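Local coordinates for protein DnaJ homolog subfamily C member 10 (Mus musculus, PDB 3APQ) that acts as a disulfide reductase of the endoplasmic reticulum, helping proteins to fold correctly and misfolded ones to be degraded, at residues G91-D96 / N120-G125. Residues are numbered along the deposited sequence; the frame is centred on the assembly and turned at random. Where two conformers were deposited one is given.
Sequences GIYDDD and NFYSPG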
ATOM      1  N   GLY A  91      -2.167   3.403  -4.588  1.00 15.58           N
ATOM      2  CA  GLY A  91      -0.696   3.337  -4.438  1.00 15.92           C
ATOM      3  C   GLY A  91      -0.129   4.643  -3.910  1.00 16.33           C
ATOM      4  O   GLY A  91       0.844   5.179  -4.448  1.00 15.31           O
ATOM      5  N   ILE A  92      -0.775   5.168  -2.863  1.00 15.59           N
ATOM      6  CA  ILE A  92      -0.539   6.524  -2.369  1.00 18.22           C
ATOM      7  C   ILE A  92       0.928   6.888  -2.228  1.00 15.50           C
ATOM      8  O   ILE A  92       1.334   8.018  -2.532  1.00 14.28           O
ATOM      9  CB  ILE A  92      -1.209   6.679  -0.886  1.00 18.34           C
ATOM     10  CG1 ILE A  92      -2.726   6.662  -1.049  1.00 26.85           C
ATOM     11  CG2 ILE A  92      -0.882   7.957  -0.216  1.00 22.88           C
ATOM     12  CD1 ILE A  92      -3.176   7.419  -2.356  1.00 25.32           C
ATOM     13  N   TYR A  93       1.694   5.968  -1.668  1.00 13.72           N
ATOM     14  CA  TYR A  93       3.082   6.328  -1.334  1.00 13.15           C
ATOM     15  C   TYR A  93       4.098   5.718  -2.245  1.00 13.84           C
ATOM     16  O   TYR A  93       5.258   5.737  -1.873  1.00 12.23           O
ATOM     17  CB  TYR A  93       3.415   5.953   0.136  1.00 13.33           C
ATOM     18  CG  TYR A  93       2.590   6.795   1.120  1.00 12.46           C
ATOM     19  CD1 TYR A  93       2.727   8.196   1.184  1.00 14.34           C
ATOM     20  CD2 TYR A  93       1.644   6.178   1.957  1.00 16.23           C
ATOM     21  CE1 TYR A  93       1.967   8.964   2.088  1.00 14.23           C
ATOM     22  CE2 TYR A  93       0.859   6.933   2.810  1.00 13.49           C
ATOM     23  CZ  TYR A  93       1.044   8.324   2.877  1.00 16.37           C
ATOM     24  OH  TYR A  93       0.263   9.027   3.741  1.00 13.19           O
ATOM     25  N   ASP A  94       3.667   5.205  -3.399  1.00 14.30           N
ATOM     26  CA  ASP A  94       4.553   4.499  -4.359  1.00 16.44           C
ATOM     27  C   ASP A  94       5.638   5.345  -4.989  1.00 16.59           C
ATOM     28  O   ASP A  94       6.627   4.801  -5.483  1.00 18.32           O
ATOM     29  CB  ASP A  94       3.751   3.831  -5.462  1.00 15.60           C
ATOM     30  CG  ASP A  94       3.008   2.577  -4.959  1.00 17.61           C
ATOM     31  OD1 ASP A  94       3.219   2.165  -3.776  1.00 15.10           O
ATOM     32  OD2 ASP A  94       2.206   2.027  -5.738  1.00 17.41           O
ATOM     33  N   ASP A  95       5.434   6.674  -5.026  1.00 17.10           N
ATOM     34  CA  ASP A  95       6.466   7.556  -5.544  1.00 19.00           C
ATOM     35  C   ASP A  95       7.281   8.264  -4.468  1.00 16.68           C
ATOM     36  O   ASP A  95       7.970   9.221  -4.808  1.00 17.45           O
ATOM     37  CB  ASP A  95       5.857   8.639  -6.458  1.00 19.49           C
ATOM     38  CG  ASP A  95       5.153   8.070  -7.650  1.00 28.45           C
ATOM     39  OD1 ASP A  95       5.663   7.112  -8.282  1.00 34.47           O
ATOM     40  OD2 ASP A  95       4.087   8.604  -8.011  1.00 35.25           O
ATOM     41  N   ASP A  96       7.184   7.821  -3.196  1.00 15.10           N
ATOM     42  CA  ASP A  96       7.900   8.373  -2.061  1.00 14.03           C
ATOM     43  C   ASP A  96       8.876   7.302  -1.590  1.00 13.25           C
ATOM     44  O   ASP A  96       8.495   6.392  -0.861  1.00 13.10           O
ATOM     45  CB  ASP A  96       6.908   8.761  -0.953  1.00 13.46           C
ATOM     46  CG  ASP A  96       5.791   9.604  -1.507  1.00 15.31           C
ATOM     47  OD1 ASP A  96       6.154  10.667  -2.061  1.00 14.91           O
ATOM     48  OD2 ASP A  96       4.603   9.179  -1.473  1.00 12.86           O
ATOM     49  N   ASN A 120       1.926   4.261   9.226  1.00 13.33           N
ATOM     50  CA  ASN A 120       0.678   4.946   8.975  1.00 13.27           C
ATOM     51  C   ASN A 120      -0.272   3.929   8.372  1.00 12.20           C
ATOM     52  O   ASN A 120      -0.047   3.481   7.220  1.00 12.34           O
ATOM     53  CB  ASN A 120       0.929   6.075   7.975  1.00 11.94           C
ATOM     54  CG  ASN A 120      -0.339   6.759   7.511  1.00 14.29           C
ATOM     55  OD1 ASN A 120      -1.438   6.441   7.967  1.00 15.81           O
ATOM     56  ND2 ASN A 120      -0.181   7.748   6.641  1.00 15.59           N
ATOM     57  N   PHE A 121      -1.295   3.563   9.150  1.00 12.59           N
ATOM     58  CA  PHE A 121      -2.381   2.674   8.707  1.00 13.11           C
ATOM     59  C   PHE A 121      -3.476   3.562   8.134  1.00 13.84           C
ATOM     60  O   PHE A 121      -4.089   4.371   8.854  1.00 14.10           O
ATOM     61  CB  PHE A 121      -2.971   1.839   9.857  1.00 13.73           C
ATOM     62  CG  PHE A 121      -2.032   0.792  10.393  1.00 16.59           C
ATOM     63  CD1 PHE A 121      -2.114  -0.514   9.955  1.00 18.81           C
ATOM     64  CD2 PHE A 121      -1.105   1.125  11.380  1.00 17.96           C
ATOM     65  CE1 PHE A 121      -1.237  -1.480  10.459  1.00 20.19           C
ATOM     66  CE2 PHE A 121      -0.209   0.166  11.878  1.00 17.83           C
ATOM     67  CZ  PHE A 121      -0.293  -1.134  11.416  1.00 22.86           C
ATOM     68  N   TYR A 122      -3.701   3.438   6.846  1.00 13.88           N
ATOM     69  CA  TYR A 122      -4.679   4.308   6.158  1.00 15.35           C
ATOM     70  C   TYR A 122      -5.698   3.464   5.391  1.00 16.72           C
ATOM     71  O   TYR A 122      -5.608   2.237   5.351  1.00 14.71           O
ATOM     72  CB  TYR A 122      -3.898   5.316   5.258  1.00 16.22           C
ATOM     73  CG  TYR A 122      -3.158   4.665   4.094  1.00 15.41           C
ATOM     74  CD1 TYR A 122      -3.791   4.565   2.869  1.00 17.47           C
ATOM     75  CD2 TYR A 122      -1.857   4.150   4.203  1.00 14.83           C
ATOM     76  CE1 TYR A 122      -3.206   3.952   1.780  1.00 20.17           C
ATOM     77  CE2 TYR A 122      -1.231   3.503   3.040  1.00 16.70           C
ATOM     78  CZ  TYR A 122      -1.929   3.444   1.852  1.00 19.39           C
ATOM     79  OH  TYR A 122      -1.448   2.893   0.650  1.00 24.48           O
ATOM     80  N   SER A 123      -6.710   4.105   4.798  1.00 17.22           N
ATOM     81  CA  SER A 123      -7.710   3.383   4.045  0.50 18.00           C
ATOM     82  C   SER A 123      -8.080   4.256   2.841  1.00 19.07           C
ATOM     83  O   SER A 123      -8.007   5.484   2.941  1.00 18.96           O
ATOM     84  CB  SER A 123      -8.922   3.073   4.925  0.50 18.96           C
ATOM     85  OG  SER A 123      -9.973   2.475   4.196  0.50 17.49           O
ATOM     86  N   PRO A 124      -8.437   3.622   1.701  1.00 19.64           N
ATOM     87  CA  PRO A 124      -8.853   4.410   0.542  1.00 19.80           C
ATOM     88  C   PRO A 124     -10.154   5.200   0.894  1.00 20.49           C
ATOM     89  O   PRO A 124     -10.920   4.782   1.767  1.00 20.83           O
ATOM     90  CB  PRO A 124      -9.133   3.330  -0.540  1.00 19.76           C
ATOM     91  CG  PRO A 124      -9.326   2.045   0.207  1.00 23.16           C
ATOM     92  CD  PRO A 124      -8.326   2.189   1.360  1.00 21.51           C
ATOM     93  N   GLY A 125     -10.391   6.333   0.253  1.00 20.98           N
ATOM     94  CA  GLY A 125     -11.625   7.068   0.503  1.00 20.69           C
ATOM     95  C   GLY A 125     -11.627   7.805   1.846  1.00 21.80           C
ATOM     96  O   GLY A 125     -12.693   8.062   2.415  1.00 23.72           O
TER
HETATM   97  O   HOH W   1      -2.976   3.582  -1.595  1.00 19.80           O
HETATM   98  O   HOH W   2       1.018   3.344  -0.323  1.00 26.68           O
HETATM   99  O   HOH W   3      -2.218   8.966   4.505  1.00 30.70           O
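Tyr93 drives the edge of its ring at the face of Tyr122 in a T-shaped stack, the planes at 88° and the centroids 5.7 Å apart. The CD2-CE2 edge of Tyr93 does the touching, CE2 coming to 4.0 Å from CE2 of Tyr122. Ile92 CG1 adds the other apolar contact, 3.9 Å from Tyr122 CE1, while CG2 sits over the centre of the Tyr93 ring, 3.5 Å above the plane. With CG1 anti to the carbonyl carbon (chi1 -70°), CG2 lies beside that carbon, where the chain runs on to Tyr93. This is where the loop between helix 83-88 and strand 100-101, folded into two overlapping type I turns, meets the end of strand 117-122 in the first thioredoxin domain; that strand leads to the CxxC motif, and Tyr122 touches Cys129. Asp94 ties that loop to the J domain through a salt bridge with Arg20. The polar ends have no direct hydrogen bond between the segments; water bridges them. Tyr122 OH holds two waters, at 2.8 and 2.7 Å, which accept from the backbone N of Ile92 and of Tyr93 respectively. Replacing Tyr93 with an alanine would probably leave the Tyr122 face without its aromatic partner and open a gap beneath Ile92 CG2. Tyr93 OH lies 3.2 Å from Asn120 ND2 at too poor an angle to bond; a third water, 2.6 Å from that OH, accepts from ND2.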